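Local structure of UDP-N-acetylglucosamine pyrophosphorylase (3OC9) at residues G366-S380 with F393-Q405. The protein probably catalyses the formation of UDP-N-acetylglucosamine and diphosphate from UTP and N-acetylglucosamine 1-phosphate, a step in nucleotide-sugar biosynthesis. Sequence-based numbering, arbitrary orientation.
Sequences GAIVDDSKSPICEIS and FKGKTIQLPFILQ
Leu400 fills the inside of the bend that residues 370-377 make. Its CB rests on the carbonyl of Ser374, 3.5 Å from Ser374 O. CG stands anti to the carbonyl carbon (chi1 -57°), which places it beside the Ile376 and Asp370 carbonyls and within 4.1 Å of Val369 CG1. From there the methyls diverge: CD1 lies by Ser374 O and Asp371 CB, 3.7 Å from the latter, while CD2 lies 3.5 Å from Ile376 O and also touches Cys377 CB. A branched apolar side chain suits this corner, since each methyl can take a different wall, and Ile359 of helix 347-364 packs on it too.

Strand 368-370 pairs in parallel with 397-399, both chains turn, and 377-379 then pairs in parallel with 402-404, their axes 7° apart. The L-shaped chains stack like successive coils of a parallel beta-helix, linked on both sides by ladder bonds such as Ile398 N to Ile368 O, 2.8 Å. At the start, Gly366 closes the preceding helix in a Schellman motif; its positive phi suits glycine, and a CB here would also run into Lys394 CG. Gly366 O accepts a hydrogen bond from Gly395 N, which stands well above the carbonyl plane.

The 393-405 chain turns sharply through a cis peptide before Pro401, whose CG and CD meet Ser374, CG 3.4 Å from Ser374 OG. With chi1 at 173°, that hydroxyl swings away from Ser374 N and accepts from Ile376 N in an ST turn; serine is short enough to fold back onto the chain. Asp370 OD1 does likewise in an Asx turn with Ser372 N, and a water joins Asp370 O, Lys373 N and Leu400 O.

Beyond the corner, Cys377 SG approaches the Phe402 ring obliquely, 4.2 Å from Phe402 CD2, and Ile379 CG1 meets the ring edge. On the other face of this strand pair, Glu378 OE2 is hydrogen-bonded to Tyr355 OH and Glu63 N, which gives the buried carboxylate polar partners.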
# COMPACT_ATOMS: atom_id res chain seq x y z
N GLY A 366 -3.00 -23.71 17.51
CA GLY A 366 -3.28 -24.69 18.58
C GLY A 366 -2.83 -24.31 19.99
O GLY A 366 -2.89 -25.14 20.91
N ALA A 367 -2.37 -23.07 20.17
CA ALA A 367 -1.91 -22.60 21.49
C ALA A 367 -3.06 -22.07 22.35
O ALA A 367 -4.12 -21.74 21.84
CB ALA A 367 -0.83 -21.55 21.34
N ILE A 368 -2.83 -22.03 23.67
CA ILE A 368 -3.76 -21.40 24.62
C ILE A 368 -3.12 -20.11 25.11
O ILE A 368 -1.98 -20.13 25.58
CB ILE A 368 -4.09 -22.35 25.83
CG1 ILE A 368 -4.77 -23.64 25.34
CG2 ILE A 368 -4.98 -21.64 26.86
CD1 ILE A 368 -3.79 -24.73 24.87
N VAL A 369 -3.84 -18.99 25.00
CA VAL A 369 -3.27 -17.67 25.34
C VAL A 369 -3.98 -17.01 26.52
O VAL A 369 -5.20 -16.86 26.53
CB VAL A 369 -3.25 -16.70 24.10
CG1 VAL A 369 -2.64 -15.34 24.47
CG2 VAL A 369 -2.50 -17.31 22.94
N ASP A 370 -3.18 -16.61 27.51
CA ASP A 370 -3.66 -15.98 28.74
C ASP A 370 -3.25 -14.50 28.75
O ASP A 370 -2.07 -14.18 28.95
CB ASP A 370 -3.06 -16.74 29.94
CG ASP A 370 -3.39 -16.11 31.30
OD1 ASP A 370 -4.01 -15.03 31.36
OD2 ASP A 370 -3.01 -16.72 32.32
N ASP A 371 -4.21 -13.59 28.54
CA ASP A 371 -3.93 -12.14 28.45
C ASP A 371 -4.31 -11.30 29.68
O ASP A 371 -4.44 -10.08 29.60
CB ASP A 371 -4.49 -11.53 27.14
CG ASP A 371 -6.02 -11.52 27.07
OD1 ASP A 371 -6.69 -11.79 28.09
OD2 ASP A 371 -6.57 -11.22 25.98
N SER A 372 -4.48 -11.97 30.83
CA SER A 372 -5.01 -11.33 32.04
C SER A 372 -4.12 -10.23 32.64
O SER A 372 -4.63 -9.31 33.30
CB SER A 372 -5.32 -12.39 33.11
OG SER A 372 -4.12 -12.92 33.65
N LYS A 373 -2.81 -10.31 32.41
CA LYS A 373 -1.86 -9.36 33.01
C LYS A 373 -1.27 -8.34 32.03
O LYS A 373 -0.74 -7.31 32.46
CB LYS A 373 -0.71 -10.13 33.67
N SER A 374 -1.34 -8.64 30.74
CA SER A 374 -0.66 -7.82 29.72
C SER A 374 -1.29 -8.05 28.35
O SER A 374 -1.76 -9.15 28.08
CB SER A 374 0.83 -8.19 29.66
OG SER A 374 1.50 -7.54 28.57
N PRO A 375 -1.31 -7.01 27.49
CA PRO A 375 -1.78 -7.23 26.11
C PRO A 375 -0.67 -7.47 25.06
O PRO A 375 -0.99 -7.72 23.89
CB PRO A 375 -2.50 -5.92 25.80
CG PRO A 375 -1.68 -4.88 26.51
CD PRO A 375 -1.13 -5.57 27.76
N ILE A 376 0.60 -7.41 25.46
CA ILE A 376 1.75 -7.44 24.51
C ILE A 376 1.98 -8.81 23.85
O ILE A 376 2.19 -9.81 24.53
CB ILE A 376 3.06 -6.95 25.19
CG1 ILE A 376 2.84 -5.55 25.78
CG2 ILE A 376 4.27 -6.97 24.21
CD1 ILE A 376 3.94 -5.09 26.69
N CYS A 377 1.92 -8.84 22.51
CA CYS A 377 2.22 -10.06 21.73
C CYS A 377 2.88 -9.60 20.42
O CYS A 377 2.18 -9.17 19.51
CB CYS A 377 0.93 -10.84 21.45
SG CYS A 377 1.07 -12.50 20.68
N GLU A 378 4.22 -9.67 20.36
CA GLU A 378 5.01 -9.22 19.19
C GLU A 378 5.69 -10.39 18.49
O GLU A 378 6.56 -11.06 19.07
CB GLU A 378 6.08 -8.18 19.58
CG GLU A 378 5.54 -6.95 20.29
CD GLU A 378 6.48 -5.73 20.27
OE1 GLU A 378 7.63 -5.81 19.76
OE2 GLU A 378 6.04 -4.67 20.76
N ILE A 379 5.30 -10.61 17.24
CA ILE A 379 5.82 -11.70 16.41
C ILE A 379 6.51 -11.11 15.17
O ILE A 379 5.84 -10.50 14.33
CB ILE A 379 4.69 -12.68 15.98
CG1 ILE A 379 3.99 -13.28 17.23
CG2 ILE A 379 5.25 -13.75 15.01
CD1 ILE A 379 2.86 -14.30 16.94
N SER A 380 7.83 -11.31 15.05
CA SER A 380 8.61 -10.70 13.95
C SER A 380 8.07 -11.10 12.57
O SER A 380 7.74 -12.26 12.34
CB SER A 380 10.08 -11.09 14.05
OG SER A 380 10.81 -10.51 12.96
N PHE A 393 4.20 -24.29 18.90
CA PHE A 393 3.40 -23.91 20.07
C PHE A 393 2.05 -24.63 20.19
O PHE A 393 1.24 -24.29 21.05
CB PHE A 393 3.21 -22.38 20.15
CG PHE A 393 4.50 -21.59 20.09
CD1 PHE A 393 5.34 -21.50 21.20
CD2 PHE A 393 4.86 -20.92 18.92
CE1 PHE A 393 6.52 -20.76 21.14
CE2 PHE A 393 6.05 -20.19 18.85
CZ PHE A 393 6.88 -20.11 19.96
N LYS A 394 1.80 -25.63 19.34
CA LYS A 394 0.57 -26.42 19.42
C LYS A 394 0.49 -27.13 20.79
O LYS A 394 1.45 -27.80 21.20
CB LYS A 394 0.48 -27.45 18.28
CG LYS A 394 -0.82 -28.26 18.27
CD LYS A 394 -0.94 -29.16 17.04
CE LYS A 394 -0.45 -30.59 17.32
NZ LYS A 394 -1.51 -31.42 17.97
N GLY A 395 -0.63 -26.95 21.48
CA GLY A 395 -0.85 -27.55 22.81
C GLY A 395 -0.11 -26.91 23.97
O GLY A 395 -0.10 -27.46 25.08
N LYS A 396 0.52 -25.76 23.74
CA LYS A 396 1.27 -25.05 24.78
C LYS A 396 0.49 -23.87 25.37
O LYS A 396 -0.35 -23.27 24.69
CB LYS A 396 2.63 -24.57 24.24
CG LYS A 396 3.48 -25.65 23.58
CD LYS A 396 3.94 -26.71 24.58
CE LYS A 396 4.57 -27.91 23.87
NZ LYS A 396 5.25 -28.85 24.83
N THR A 397 0.75 -23.55 26.64
CA THR A 397 0.08 -22.44 27.33
C THR A 397 1.01 -21.22 27.42
O THR A 397 2.10 -21.30 27.99
CB THR A 397 -0.49 -22.86 28.74
OG1 THR A 397 -1.61 -23.74 28.56
CG2 THR A 397 -0.97 -21.65 29.54
N ILE A 398 0.58 -20.10 26.83
CA ILE A 398 1.38 -18.88 26.78
C ILE A 398 0.74 -17.75 27.60
O ILE A 398 -0.43 -17.42 27.39
CB ILE A 398 1.57 -18.38 25.31
CG1 ILE A 398 2.23 -19.46 24.44
CG2 ILE A 398 2.35 -17.07 25.28
CD1 ILE A 398 2.11 -19.20 22.91
N GLN A 399 1.53 -17.15 28.50
CA GLN A 399 1.08 -16.03 29.33
C GLN A 399 1.77 -14.73 28.91
O GLN A 399 2.98 -14.57 29.09
CB GLN A 399 1.34 -16.32 30.83
CG GLN A 399 0.97 -15.18 31.78
CD GLN A 399 1.16 -15.54 33.26
OE1 GLN A 399 0.65 -16.55 33.75
NE2 GLN A 399 1.89 -14.70 33.98
N LEU A 400 0.99 -13.79 28.34
CA LEU A 400 1.53 -12.51 27.85
C LEU A 400 2.17 -11.74 28.99
O LEU A 400 1.72 -11.86 30.14
CB LEU A 400 0.43 -11.67 27.16
CG LEU A 400 -0.33 -12.31 25.99
CD1 LEU A 400 -1.26 -11.30 25.30
CD2 LEU A 400 0.65 -12.89 24.97
N PRO A 401 3.24 -10.95 28.71
CA PRO A 401 3.87 -10.61 27.41
C PRO A 401 4.60 -11.76 26.70
O PRO A 401 5.27 -12.58 27.35
CB PRO A 401 4.87 -9.51 27.78
CG PRO A 401 4.48 -9.05 29.17
CD PRO A 401 3.91 -10.27 29.83
N PHE A 402 4.49 -11.77 25.36
CA PHE A 402 5.16 -12.74 24.49
C PHE A 402 5.89 -11.98 23.38
O PHE A 402 5.29 -11.11 22.74
CB PHE A 402 4.13 -13.71 23.90
CG PHE A 402 4.69 -14.74 22.95
CD1 PHE A 402 5.30 -15.90 23.43
CD2 PHE A 402 4.56 -14.58 21.57
CE1 PHE A 402 5.81 -16.88 22.55
CE2 PHE A 402 5.05 -15.55 20.68
CZ PHE A 402 5.68 -16.70 21.17
N ILE A 403 7.18 -12.26 23.20
CA ILE A 403 8.02 -11.60 22.18
C ILE A 403 8.85 -12.64 21.41
O ILE A 403 9.70 -13.33 22.00
CB ILE A 403 8.95 -10.50 22.79
CG1 ILE A 403 8.11 -9.34 23.35
CG2 ILE A 403 9.97 -9.99 21.75
CD1 ILE A 403 8.92 -8.26 24.06
N LEU A 404 8.62 -12.73 20.10
CA LEU A 404 9.30 -13.72 19.26
C LEU A 404 10.06 -13.02 18.14
O LEU A 404 9.46 -12.44 17.24
CB LEU A 404 8.28 -14.72 18.69
CG LEU A 404 8.72 -15.88 17.79
CD1 LEU A 404 9.64 -16.86 18.54
CD2 LEU A 404 7.48 -16.62 17.27
N GLN A 405 11.39 -13.06 18.20
CA GLN A 405 12.21 -12.37 17.21
C GLN A 405 13.14 -13.33 16.47
O GLN A 405 13.31 -14.50 16.85
CB GLN A 405 12.98 -11.20 17.84
CG GLN A 405 12.08 -10.12 18.47
CD GLN A 405 11.33 -9.26 17.44
OE1 GLN A 405 11.96 -8.59 16.61
NE2 GLN A 405 10.00 -9.26 17.51
OXT GLN A 405 13.71 -12.96 15.43
O HOH W 1 -1.13 -12.06 30.58
O HOH W 2 13.49 -10.92 13.76